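Cellulase (Bacteroides salanitronis, PDB 6WQY) probably hydrolyses internal beta-1,4-glucosidic bonds as a broad-specificity endoglucanase of glycoside hydrolase family 5, and is represented here by its TIM-barrel catalytic domain. Local coordinates at residues G38-A43 and F360-G365; A57-A62 and L98-E103; V236-Q239 and R245-V248. One frame throughout, in Å; residues are numbered along the deposited sequence.

In the fold
Following the chain from its N terminus, residues 38-43 leave the first barrel strand, 34-37, and meet residues 360-365, in the loop after the last strand, 342-346. Interaction 1 thus closes a loop around nearly the whole barrel, and the other two contacts fall within that loop. Interaction 2 comes first, joining the residues that lead into helix 61-70 to helix 95-110; interaction 3 follows in series, a short closure in the connection leading into strand 246-251. Interactions 1 and 2 adjoin, with centres about 10 Å apart, and meet through Gln-40 with Ala-57 and Ala-363 with Thr-60. Interaction 3 lies on the other side of the chain's centre from interaction 1, and its centre is about 29 Å from the centres of both others.

Interaction 1. Residues G38-A43 and F360-G365; sequences GNQLDA and FNHATG
The loops that follow the first and last strands of the TIM barrel meet where His-362 points its ring at Gln-40 and Gly-38. His-362 ND1 donates to Gln-40 OE1 at 2.7 Å with an N-H...O angle of 156°, and the acceptor lies almost exactly in the ring plane. The amide does not share that plane: it is turned 41° against the imidazole, and the donor stands a little to one side of the carbonyl plane. Beside this bond, also at the ring edge, His-362 CE1 comes within 3.1 Å of Gly-38 O, so two oxygens of the first loop face neighbouring atoms of the ring. Gln-40 reaches out with CG trans to its backbone N (chi1 -160°) and a bend at the next bond, which turns OE1 toward the histidine. The loop behind it is braced by Asp-42, which, in the type I turn from Gln-40 to Ala-43, takes Gln-40 N on OD1 at 2.7 Å and, just ahead of the turn, Asn-39 N on OD2 at 2.9 Å. In the second loop an Asx turn at Asn-361 shapes the backbone, OD1 receiving Ala-363 N and Thr-364 N from opposite faces of its amide. Trp-35 packs edge-to-face with the His-362 ring. Gln-40 NE2 binds Ala-57 O and Glu-51, which fixes the amide with OE1 as acceptor. Because His-362 NE2 is itself hydrogen-bonded to the carboxylate of Asp-346, this buried imidazole lies between two acceptors, an arrangement consistent with protons on both nitrogens and a positive charge.

Interaction 2. Residues A57-A62 and L98-E103; sequences AAATQA and LNRVAE
Arg-100 reaches Ala-59 by starting with CG antiperiplanar to its own backbone N (chi1 176°), bending once at chi2 (58°) and then running extended, which carries the guanidinium off the side of its helix to the opposing backbone. There Arg-100 NH2 donates to Ala-59 O over 2.9 Å, nearly straight at 171°, with the oxygen in the guanidinium plane. The same nitrogen brushes two methyls, Ala-59 CB at 3.9 Å and Ala-58 CB at 4.0 Å. The contact joins the first two helices that follow strands of the barrel: Arg-100 belongs to helix 95-110, while Ala-59 immediately precedes Thr-60, the N-cap of helix 61-70, whose OG1 accepts from Leu-63 N. Arg-100 NH1 makes a salt bridge one turn along its own helix to Glu-103 OE1, 2.9 Å away, close to the guanidinium plane and almost end-on to the C-O bond; Tyr-107 OH is a further partner of NH1. Arg-100 NH2 and Ala-59 N are both donors and do not bond each other. Glu-51 OE2 takes both of them, in a salt bridge with the arginine and a hydrogen bond from the alanine.

Interaction 3. Residues V236-Q239 and R245-V248; sequences VLPQ and RLMV
Leu-246 packs against Pro-238 and Leu-237 in an apolar contact, with the carbonyl oxygen of Pro-238 also at its border. Leu-246 CD1 rests against the pyrrolidine ring almost evenly, 3.9 Å from Pro-238 CB, 4.1 Å from Pro-238 CG and 3.9 Å from Pro-238 CD, and it also approaches Pro-238 O at 3.5 Å. Nearer its backbone, Leu-246 CB is met by Leu-237 CD1 at 4.0 Å. Leu-237 holds CG trans to its backbone N (chi1 -167°), which swings this branch inward although its CB sets off to one side. The bond to Leu-246 CB is directed at the 236-239 segment, and CG, anti to the carbonyl carbon, carries CD1 over to the proline ring. In the second shell, helix 191-209 lies beside both segments: Val-204 and Arg-208 touch Leu-246, and Gln-201 both packs on Pro-238 and accepts from Gln-239 N. Asn-197 of the same helix accepts from Val-236 N. Following Leu-246, strand 246-251 is held in the sheet by backbone bonds from Met-247 to Leu-219 and Val-221 and from Val-248 to Pro-304 and Tyr-306. The arrangement is that of an alpha-to-beta connection in a TIM barrel, folded back against the start of the sixth parallel strand and an outer helix.

Interaction 1. Residues G38-A43 and F360-G365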
# COMPACT_ATOMS: atom_id res chain seq x y z
N GLY A 38 2.41 -9.10 3.25
CA GLY A 38 1.05 -9.47 2.91
C GLY A 38 0.61 -10.81 3.49
O GLY A 38 1.42 -11.67 3.84
N ASN A 39 -0.71 -11.00 3.54
CA ASN A 39 -1.31 -12.19 4.16
C ASN A 39 -0.73 -12.43 5.55
O ASN A 39 -0.45 -13.56 5.95
CB ASN A 39 -1.20 -13.43 3.29
CG ASN A 39 -2.20 -13.44 2.14
OD1 ASN A 39 -2.85 -12.45 1.87
ND2 ASN A 39 -2.31 -14.58 1.47
N GLN A 40 -0.59 -11.35 6.31
CA GLN A 40 0.10 -11.34 7.60
C GLN A 40 -0.83 -10.65 8.60
O GLN A 40 -1.86 -11.22 8.96
CB GLN A 40 1.49 -10.73 7.44
CG GLN A 40 2.45 -11.09 8.56
CD GLN A 40 3.03 -12.48 8.42
OE1 GLN A 40 3.38 -12.92 7.33
NE2 GLN A 40 3.16 -13.17 9.54
N LEU A 41 -0.52 -9.42 9.05
CA LEU A 41 -1.45 -8.75 9.96
C LEU A 41 -2.75 -8.36 9.28
O LEU A 41 -3.72 -8.00 9.97
CB LEU A 41 -0.80 -7.55 10.64
CG LEU A 41 0.38 -7.88 11.54
CD1 LEU A 41 1.01 -6.62 12.12
CD2 LEU A 41 -0.01 -8.81 12.67
N ASP A 42 -2.80 -8.43 7.95
CA ASP A 42 -4.03 -8.28 7.20
C ASP A 42 -4.93 -9.51 7.25
O ASP A 42 -6.14 -9.39 6.98
CB ASP A 42 -3.76 -7.89 5.73
CG ASP A 42 -2.64 -8.69 5.06
OD1 ASP A 42 -1.55 -8.86 5.67
OD2 ASP A 42 -2.85 -9.12 3.89
N ALA A 43 -4.38 -10.68 7.56
CA ALA A 43 -5.14 -11.91 7.52
C ALA A 43 -6.18 -11.92 8.64
O ALA A 43 -5.95 -11.43 9.75
CB ALA A 43 -4.22 -13.11 7.68
N PHE A 360 10.15 -13.99 0.05
CA PHE A 360 10.78 -14.41 1.28
C PHE A 360 9.80 -15.25 2.10
O PHE A 360 8.59 -15.00 2.08
CB PHE A 360 11.13 -13.21 2.19
CG PHE A 360 12.07 -12.22 1.57
CD1 PHE A 360 11.59 -11.20 0.78
CD2 PHE A 360 13.42 -12.31 1.79
CE1 PHE A 360 12.45 -10.29 0.20
CE2 PHE A 360 14.29 -11.39 1.23
CZ PHE A 360 13.80 -10.38 0.43
N ASN A 361 10.34 -16.21 2.85
CA ASN A 361 9.57 -16.78 3.95
C ASN A 361 9.40 -15.69 5.01
O ASN A 361 10.39 -15.08 5.45
CB ASN A 361 10.30 -18.00 4.51
CG ASN A 361 9.52 -18.69 5.60
OD1 ASN A 361 9.33 -18.13 6.68
ND2 ASN A 361 9.06 -19.90 5.33
N HIS A 362 8.15 -15.41 5.40
CA HIS A 362 7.87 -14.27 6.26
C HIS A 362 8.34 -14.46 7.70
O HIS A 362 8.37 -13.49 8.46
CB HIS A 362 6.37 -13.95 6.26
CG HIS A 362 5.87 -13.36 4.98
ND1 HIS A 362 4.64 -12.74 4.93
CD2 HIS A 362 6.39 -13.28 3.73
CE1 HIS A 362 4.41 -12.31 3.70
NE2 HIS A 362 5.46 -12.62 2.95
N ALA A 363 8.71 -15.68 8.08
CA ALA A 363 9.20 -15.95 9.42
C ALA A 363 10.70 -16.16 9.48
O ALA A 363 11.35 -15.70 10.43
CB ALA A 363 8.50 -17.18 10.00
N THR A 364 11.30 -16.86 8.51
CA THR A 364 12.74 -17.08 8.55
C THR A 364 13.52 -16.00 7.82
O THR A 364 14.72 -15.84 8.06
CB THR A 364 13.12 -18.42 7.92
OG1 THR A 364 12.80 -18.37 6.53
CG2 THR A 364 12.38 -19.57 8.58
N GLY A 365 12.88 -15.28 6.91
CA GLY A 365 13.57 -14.32 6.08
C GLY A 365 14.35 -14.89 4.93
O GLY A 365 14.99 -14.13 4.18

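Interaction 2. Residues A57-A62 and L98-E103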
# COMPACT_ATOMS: atom_id res chain seq x y z
N ALA A 57 3.68 -18.14 8.86
CA ALA A 57 4.04 -18.11 10.27
C ALA A 57 4.30 -16.67 10.69
O ALA A 57 4.40 -15.77 9.85
CB ALA A 57 5.25 -19.00 10.55
N ALA A 58 4.40 -16.44 11.99
CA ALA A 58 4.52 -15.09 12.52
C ALA A 58 5.77 -14.40 12.02
O ALA A 58 6.86 -14.98 11.95
CB ALA A 58 4.54 -15.14 14.05
N ALA A 59 5.62 -13.12 11.68
CA ALA A 59 6.74 -12.31 11.20
C ALA A 59 7.75 -12.07 12.31
O ALA A 59 7.39 -12.02 13.50
CB ALA A 59 6.23 -10.98 10.64
N THR A 60 9.01 -11.87 11.93
CA THR A 60 10.12 -11.79 12.87
C THR A 60 11.09 -10.68 12.47
O THR A 60 11.10 -10.20 11.34
CB THR A 60 10.93 -13.09 12.83
OG1 THR A 60 11.42 -13.24 11.48
CG2 THR A 60 10.08 -14.28 13.23
N GLN A 61 11.96 -10.33 13.43
CA GLN A 61 13.08 -9.45 13.12
C GLN A 61 13.92 -10.01 11.99
O GLN A 61 14.43 -9.27 11.15
CB GLN A 61 13.94 -9.22 14.36
CG GLN A 61 15.06 -8.23 14.15
CD GLN A 61 14.52 -6.84 13.93
OE1 GLN A 61 13.90 -6.26 14.81
NE2 GLN A 61 14.70 -6.32 12.73
N ALA A 62 14.10 -11.34 11.96
CA ALA A 62 14.93 -11.95 10.94
C ALA A 62 14.43 -11.62 9.54
O ALA A 62 15.23 -11.41 8.62
CB ALA A 62 15.01 -13.46 11.13
N LEU A 98 -2.52 -4.18 19.42
CA LEU A 98 -1.77 -2.97 19.13
C LEU A 98 -0.29 -3.16 19.44
O LEU A 98 0.58 -2.68 18.70
CB LEU A 98 -2.39 -1.81 19.91
CG LEU A 98 -1.88 -0.40 19.64
CD1 LEU A 98 -1.94 -0.05 18.17
CD2 LEU A 98 -2.70 0.59 20.45
N ASN A 99 0.02 -3.87 20.53
CA ASN A 99 1.41 -4.19 20.82
C ASN A 99 2.04 -5.00 19.70
O ASN A 99 3.21 -4.78 19.34
CB ASN A 99 1.51 -4.94 22.14
CG ASN A 99 2.94 -5.23 22.51
OD1 ASN A 99 3.63 -4.38 23.09
ND2 ASN A 99 3.42 -6.41 22.17
N ARG A 100 1.31 -5.98 19.14
CA ARG A 100 1.86 -6.77 18.05
C ARG A 100 2.18 -5.89 16.84
O ARG A 100 3.22 -6.04 16.19
CB ARG A 100 0.91 -7.89 17.65
CG ARG A 100 1.37 -8.71 16.45
CD ARG A 100 2.73 -9.35 16.68
NE ARG A 100 3.18 -10.12 15.53
CZ ARG A 100 4.45 -10.42 15.30
NH1 ARG A 100 5.41 -10.03 16.12
NH2 ARG A 100 4.75 -11.12 14.21
N VAL A 101 1.28 -4.97 16.50
CA VAL A 101 1.57 -4.03 15.42
C VAL A 101 2.85 -3.27 15.74
O VAL A 101 3.73 -3.08 14.87
CB VAL A 101 0.37 -3.09 15.19
CG1 VAL A 101 0.70 -2.05 14.13
CG2 VAL A 101 -0.86 -3.88 14.77
N ALA A 102 2.99 -2.82 16.99
CA ALA A 102 4.21 -2.11 17.40
C ALA A 102 5.45 -3.00 17.32
O ALA A 102 6.54 -2.49 17.03
CB ALA A 102 4.03 -1.55 18.81
N GLU A 103 5.31 -4.30 17.56
CA GLU A 103 6.46 -5.20 17.40
C GLU A 103 6.93 -5.20 15.95
O GLU A 103 8.13 -5.12 15.67
CB GLU A 103 6.10 -6.62 17.82
CG GLU A 103 5.95 -6.79 19.31
CD GLU A 103 5.54 -8.19 19.73
OE1 GLU A 103 5.28 -9.06 18.88
OE2 GLU A 103 5.46 -8.42 20.97

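Interaction 3. Residues V236-Q239 and R245-V248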
# COMPACT_ATOMS: atom_id res chain seq x y z
N VAL A 236 -9.62 14.33 -3.77
CA VAL A 236 -9.37 15.70 -3.32
C VAL A 236 -8.37 15.63 -2.18
O VAL A 236 -8.60 14.94 -1.19
CB VAL A 236 -10.67 16.40 -2.87
CG1 VAL A 236 -10.34 17.78 -2.29
CG2 VAL A 236 -11.66 16.51 -4.03
N LEU A 237 -7.27 16.35 -2.30
CA LEU A 237 -6.26 16.34 -1.25
C LEU A 237 -6.83 16.97 0.01
O LEU A 237 -7.36 18.08 -0.05
CB LEU A 237 -5.05 17.14 -1.71
CG LEU A 237 -3.78 16.97 -0.87
CD1 LEU A 237 -3.22 15.57 -0.98
CD2 LEU A 237 -2.73 18.00 -1.29
N PRO A 238 -6.74 16.31 1.17
CA PRO A 238 -7.24 16.92 2.40
C PRO A 238 -6.49 18.19 2.73
O PRO A 238 -5.32 18.36 2.36
CB PRO A 238 -6.97 15.85 3.47
CG PRO A 238 -6.98 14.56 2.70
CD PRO A 238 -6.34 14.90 1.37
N GLN A 239 -7.17 19.06 3.48
CA GLN A 239 -6.49 20.18 4.12
C GLN A 239 -5.60 19.67 5.24
O GLN A 239 -5.90 18.66 5.89
CB GLN A 239 -7.53 21.13 4.71
CG GLN A 239 -8.50 21.70 3.69
CD GLN A 239 -7.80 22.48 2.60
OE1 GLN A 239 -7.15 23.49 2.87
NE2 GLN A 239 -7.93 22.01 1.37
N ARG A 245 3.00 16.82 3.43
CA ARG A 245 3.05 15.63 4.26
C ARG A 245 1.90 14.68 3.99
O ARG A 245 1.67 13.76 4.78
CB ARG A 245 3.11 15.97 5.75
CG ARG A 245 4.40 16.66 6.19
CD ARG A 245 5.60 15.74 6.10
NE ARG A 245 6.84 16.41 6.48
CZ ARG A 245 7.58 17.14 5.66
NH1 ARG A 245 7.21 17.31 4.39
NH2 ARG A 245 8.69 17.71 6.10
N LEU A 246 1.18 14.86 2.88
CA LEU A 246 0.13 13.95 2.45
C LEU A 246 0.50 13.37 1.10
O LEU A 246 0.81 14.11 0.16
CB LEU A 246 -1.23 14.64 2.34
CG LEU A 246 -1.75 15.27 3.62
CD1 LEU A 246 -3.12 15.88 3.35
CD2 LEU A 246 -1.81 14.30 4.79
N MET A 247 0.46 12.04 1.00
CA MET A 247 0.84 11.32 -0.21
C MET A 247 -0.35 10.54 -0.73
O MET A 247 -1.03 9.86 0.04
CB MET A 247 2.01 10.35 0.07
CG MET A 247 3.16 10.95 0.86
SD MET A 247 4.56 9.86 1.09
CE MET A 247 3.83 8.59 2.12
N VAL A 248 -0.61 10.63 -2.03
CA VAL A 248 -1.72 9.91 -2.65
C VAL A 248 -1.31 8.46 -2.87
O VAL A 248 -0.31 8.18 -3.53
CB VAL A 248 -2.11 10.56 -3.98
CG1 VAL A 248 -3.32 9.87 -4.59
CG2 VAL A 248 -2.37 12.05 -3.80